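Local coordinates for ribonuclease VapC (Klebsiella pneumoniae, PDB 7BY3), which probably acts as the toxin of a toxin-antitoxin pair, a magnesium-dependent PIN-domain endoribonuclease that cleaves RNA, at residues B[13-17]-B[18-22]; B[51-54]-B[55-58]. All coordinates share one frame; numbering follows the deposited sequence.

In the fold
From the N terminus the chain runs through strand 6-8 into helix 10-17, and contact 1 (13-17 with 18-22) is the tight turn that ends this helix and starts helix 21-28. After strand 35-37 and helix 38-50 comes contact 2 (51-54 with 55-58), the turn into helix 54-61. The two follow one another in series, each closing a local turn with no residues between its segments, and they neither nest nor cross. Their centres lie about 14 Å apart, yet they touch: CZ of F17 packs on CG2 of T57 at 3.7 Å. Helix 10-17 is thereby joined to helix 54-61 within the PIN domain, next to another protein's chain.

Contact 1: residues B[13-17]-B[18-22]; sequences LIDLF and SGRRE
I14 gives its carbonyl oxygen to two donors of S18. The hydroxyl OG lies 2.8 Å from I14 O, above the carbonyl plane, and the backbone N of S18 reaches the same oxygen from the opposite face at 2.9 Å. With OG beside its own backbone N (chi1 -62°), the serine folds back onto the helix, a short polar side chain suited to the end of the last turn. D15 comes next: its O accepts a fairly straight bond from R20 N (2.9 Å, 163°). The R20 side chain runs at a slant past the carboxylate, its CD 3.8 Å from D15 CG. D15 OD1 stands 3.4 Å from R20 NE but off the plane of the guanidinium, so this salt bridge is an attraction of charges with no N-H aimed at the oxygen. OD2 pairs with R107 and with the hydroxyl of Y122, while R20 finds a stronger partner in an acidic side chain of another protein's chain. L16 O takes G19 N at 2.9 Å. This is a Schellman motif closing helix 10-17, and G19 adopts the positive phi (92°) that glycine tolerates most easily; R20 then takes the N-cap position of the next helix. F17, apolar and buried, directs its ring to helices 38-50 and 54-61.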
loop_
_atom_site.group_PDB
_atom_site.type_symbol
_atom_site.label_atom_id
_atom_site.label_comp_id
_atom_site.label_asym_id
_atom_site.label_seq_id
_atom_site.Cartn_x
_atom_site.Cartn_y
_atom_site.Cartn_z
ATOM N N LEU B 13 -16.774 5.680 5.168
ATOM C CA LEU B 13 -16.244 7.033 5.299
ATOM C C LEU B 13 -16.825 7.947 4.223
ATOM O O LEU B 13 -17.208 9.083 4.505
ATOM C CB LEU B 13 -14.716 7.027 5.221
ATOM C CG LEU B 13 -13.952 6.598 6.475
ATOM C CD1 LEU B 13 -12.461 6.715 6.240
ATOM C CD2 LEU B 13 -14.360 7.439 7.667
ATOM N N ILE B 14 -16.891 7.441 2.995
ATOM C CA ILE B 14 -17.491 8.174 1.885
ATOM C C ILE B 14 -18.944 8.520 2.190
ATOM O O ILE B 14 -19.379 9.653 1.979
ATOM C CB ILE B 14 -17.421 7.366 0.573
ATOM C CG1 ILE B 14 -15.968 7.189 0.134
ATOM C CG2 ILE B 14 -18.211 8.058 -0.527
ATOM C CD1 ILE B 14 -15.254 8.495 -0.138
ATOM N N ASP B 15 -19.684 7.540 2.699
ATOM C CA ASP B 15 -21.071 7.740 3.101
ATOM C C ASP B 15 -21.203 8.859 4.122
ATOM O O ASP B 15 -22.101 9.692 4.031
ATOM C CB ASP B 15 -21.655 6.453 3.677
ATOM C CG ASP B 15 -22.508 5.701 2.682
ATOM O OD1 ASP B 15 -22.708 6.207 1.559
ATOM O OD2 ASP B 15 -22.979 4.599 3.024
ATOM N N LEU B 16 -20.299 8.867 5.096
ATOM C CA LEU B 16 -20.317 9.869 6.152
ATOM C C LEU B 16 -20.111 11.274 5.605
ATOM O O LEU B 16 -20.910 12.171 5.870
ATOM C CB LEU B 16 -19.245 9.570 7.200
ATOM C CG LEU B 16 -19.087 10.676 8.243
ATOM C CD1 LEU B 16 -20.207 10.609 9.272
ATOM C CD2 LEU B 16 -17.726 10.604 8.905
ATOM N N PHE B 17 -19.036 11.459 4.845
ATOM C CA PHE B 17 -18.715 12.767 4.283
ATOM C C PHE B 17 -19.796 13.237 3.318
ATOM O O PHE B 17 -20.015 14.436 3.157
ATOM C CB PHE B 17 -17.359 12.735 3.577
ATOM C CG PHE B 17 -16.194 12.598 4.511
ATOM C CD1 PHE B 17 -15.957 13.553 5.486
ATOM C CD2 PHE B 17 -15.329 11.521 4.411
ATOM C CE1 PHE B 17 -14.884 13.431 6.348
ATOM C CE2 PHE B 17 -14.255 11.393 5.270
ATOM C CZ PHE B 17 -14.031 12.350 6.239
ATOM N N SER B 18 -20.479 12.284 2.693
ATOM C CA SER B 18 -21.550 12.603 1.758
ATOM C C SER B 18 -22.854 12.886 2.498
ATOM O O SER B 18 -23.868 13.217 1.885
ATOM C CB SER B 18 -21.744 11.465 0.754
ATOM O OG SER B 18 -20.576 11.276 -0.025
ATOM N N GLY B 19 -22.821 12.757 3.821
ATOM C CA GLY B 19 -23.946 13.150 4.650
ATOM C C GLY B 19 -24.976 12.088 4.978
ATOM O O GLY B 19 -26.130 12.414 5.249
ATOM N N ARG B 20 -24.579 10.820 4.945
ATOM C CA ARG B 20 -25.480 9.740 5.333
ATOM C C ARG B 20 -25.429 9.478 6.837
ATOM O O ARG B 20 -24.387 9.111 7.377
ATOM C CB ARG B 20 -25.142 8.458 4.572
ATOM C CG ARG B 20 -25.181 8.605 3.064
ATOM C CD ARG B 20 -25.923 7.441 2.430
ATOM N NE ARG B 20 -25.841 7.462 0.974
ATOM C CZ ARG B 20 -26.519 6.642 0.176
ATOM N NH1 ARG B 20 -27.340 5.736 0.692
ATOM N NH2 ARG B 20 -26.381 6.733 -1.140
ATOM N N ARG B 21 -26.566 9.655 7.505
ATOM C CA ARG B 21 -26.656 9.435 8.947
ATOM C C ARG B 21 -26.399 7.974 9.310
ATOM O O ARG B 21 -26.019 7.663 10.439
ATOM C CB ARG B 21 -28.027 9.869 9.476
ATOM C CG ARG B 21 -28.085 9.994 10.989
ATOM C CD ARG B 21 -29.470 10.374 11.479
ATOM N NE ARG B 21 -29.566 10.282 12.935
ATOM C CZ ARG B 21 -29.134 11.217 13.774
ATOM N NH1 ARG B 21 -28.575 12.325 13.308
ATOM N NH2 ARG B 21 -29.263 11.046 15.082
ATOM N N GLU B 22 -26.608 7.084 8.344
ATOM C CA GLU B 22 -26.347 5.662 8.535
ATOM C C GLU B 22 -24.875 5.409 8.842
ATOM O O GLU B 22 -24.535 4.493 9.590
ATOM C CB GLU B 22 -26.764 4.863 7.296
ATOM C CG GLU B 22 -28.263 4.844 7.020
ATOM C CD GLU B 22 -28.707 5.934 6.060
ATOM O OE1 GLU B 22 -28.034 6.983 5.983
ATOM O OE2 GLU B 22 -29.735 5.739 5.377
#

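Contact 2: residues B[51-54]-B[55-58]; sequences YHQE and QRTR
Q53 O is gripped by three donors of the following turn. The backbone N of T57 makes a sound bond, 2.9 Å from Q53 O with an N-H...O angle of 156°; R56 N at 2.9 Å is bent and weak, and T57 OG1 adds a weak bond at 3.3 Å. The threonine hydroxyl can reach back because it sits beside its own backbone N (chi1 -59°), and it also hydrogen-bonds an aromatic side chain of another protein's chain. Q53 holds the N-cap position of helix 54-61, just after the Schellman motif in which H52 takes a positive phi. Its side chain bends round at chi2 (-53°) and lays OE1 over one face of the R56 guanidinium, 3.1 Å from R56 NH1, with the amide plane steep to that of the arginine; no N-H points at the oxygen, so this is no hydrogen bond. One residue on, E54 O accepts R58 N at 3.0 Å, the next i to i+4 bond after that from T57 N to Q53 O. The R58 side chain, bent at chi3, turns one guanidinium face to E54 O and holds NH2 beside E54 CG (3.2 Å) and OE1 (3.6 Å), a long salt bridge that a water also spans, donating to OE1 and weakly accepting from NH2. A glutamate in the first turn suits the positive end of the helix dipole, and its negative charge probably steadies both that end and R58.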
loop_
_atom_site.group_PDB
_atom_site.type_symbol
_atom_site.label_atom_id
_atom_site.label_comp_id
_atom_site.label_asym_id
_atom_site.label_seq_id
_atom_site.Cartn_x
_atom_site.Cartn_y
_atom_site.Cartn_z
ATOM N N TYR B 51 -14.172 17.581 -4.156
ATOM C CA TYR B 51 -15.186 18.411 -3.516
ATOM C C TYR B 51 -14.595 19.578 -2.725
ATOM O O TYR B 51 -15.329 20.326 -2.079
ATOM C CB TYR B 51 -16.063 17.553 -2.603
ATOM C CG TYR B 51 -16.951 16.593 -3.362
ATOM C CD1 TYR B 51 -18.078 17.046 -4.033
ATOM C CD2 TYR B 51 -16.660 15.236 -3.411
ATOM C CE1 TYR B 51 -18.891 16.176 -4.731
ATOM C CE2 TYR B 51 -17.468 14.358 -4.106
ATOM C CZ TYR B 51 -18.582 14.834 -4.763
ATOM O OH TYR B 51 -19.390 13.964 -5.458
ATOM N N HIS B 52 -13.272 19.711 -2.769
ATOM C CA HIS B 52 -12.555 20.857 -2.201
ATOM C C HIS B 52 -12.697 20.982 -0.679
ATOM O O HIS B 52 -12.669 22.083 -0.129
ATOM C CB HIS B 52 -13.021 22.149 -2.878
ATOM C CG HIS B 52 -13.047 22.071 -4.371
ATOM N ND1 HIS B 52 -14.147 22.428 -5.121
ATOM C CD2 HIS B 52 -12.102 21.670 -5.259
ATOM C CE1 HIS B 52 -13.882 22.252 -6.400
ATOM N NE2 HIS B 52 -12.652 21.794 -6.515
ATOM N N GLN B 53 -12.877 19.846 -0.013
ATOM C CA GLN B 53 -12.904 19.761 1.450
ATOM C C GLN B 53 -11.576 19.330 2.074
ATOM O O GLN B 53 -11.519 18.995 3.256
ATOM C CB GLN B 53 -14.027 18.838 1.904
ATOM C CG GLN B 53 -15.376 19.490 1.731
ATOM C CD GLN B 53 -15.431 20.861 2.388
ATOM O OE1 GLN B 53 -14.958 21.047 3.510
ATOM N NE2 GLN B 53 -15.988 21.834 1.678
ATOM N N GLU B 54 -10.526 19.324 1.259
ATOM C CA GLU B 54 -9.255 18.656 1.545
ATOM C C GLU B 54 -8.679 18.813 2.959
ATOM O O GLU B 54 -8.328 17.817 3.592
ATOM C CB GLU B 54 -8.220 19.164 0.542
ATOM C CG GLU B 54 -6.872 18.487 0.599
ATOM C CD GLU B 54 -6.048 18.784 -0.635
ATOM O OE1 GLU B 54 -4.821 18.981 -0.505
ATOM O OE2 GLU B 54 -6.633 18.840 -1.736
ATOM N N GLN B 55 -8.581 20.041 3.459
ATOM C CA GLN B 55 -7.998 20.255 4.782
ATOM C C GLN B 55 -8.905 19.699 5.876
ATOM O O GLN B 55 -8.428 19.126 6.854
ATOM C CB GLN B 55 -7.728 21.745 5.023
ATOM C CG GLN B 55 -7.244 22.082 6.432
ATOM C CD GLN B 55 -5.756 21.840 6.625
ATOM O OE1 GLN B 55 -5.349 20.861 7.251
ATOM N NE2 GLN B 55 -4.936 22.738 6.093
ATOM N N ARG B 56 -10.212 19.856 5.696
ATOM C CA ARG B 56 -11.185 19.415 6.693
ATOM C C ARG B 56 -11.338 17.896 6.725
ATOM O O ARG B 56 -11.585 17.314 7.780
ATOM C CB ARG B 56 -12.541 20.076 6.434
ATOM C CG ARG B 56 -12.829 21.267 7.338
ATOM C CD ARG B 56 -13.930 22.153 6.774
ATOM N NE ARG B 56 -13.404 23.171 5.866
ATOM C CZ ARG B 56 -14.151 23.911 5.054
ATOM N NH1 ARG B 56 -15.467 23.747 5.025
ATOM N NH2 ARG B 56 -13.583 24.815 4.265
ATOM N N THR B 57 -11.194 17.260 5.568
ATOM C CA THR B 57 -11.247 15.805 5.488
ATOM C C THR B 57 -10.003 15.199 6.117
ATOM O O THR B 57 -10.087 14.270 6.921
ATOM C CB THR B 57 -11.367 15.318 4.041
ATOM O OG1 THR B 57 -12.556 15.857 3.451
ATOM C CG2 THR B 57 -11.422 13.799 3.993
ATOM N N ARG B 58 -8.850 15.741 5.740
ATOM C CA ARG B 58 -7.573 15.337 6.311
ATOM C C ARG B 58 -7.581 15.499 7.833
ATOM O O ARG B 58 -6.971 14.709 8.554
ATOM C CB ARG B 58 -6.440 16.147 5.674
ATOM C CG ARG B 58 -5.103 16.076 6.391
ATOM C CD ARG B 58 -3.930 16.338 5.446
ATOM N NE ARG B 58 -4.305 17.088 4.247
ATOM C CZ ARG B 58 -4.485 18.406 4.202
ATOM N NH1 ARG B 58 -4.336 19.139 5.296
ATOM N NH2 ARG B 58 -4.821 18.990 3.061
HETATM O O HOH W 1 -3.221 17.187 1.496
#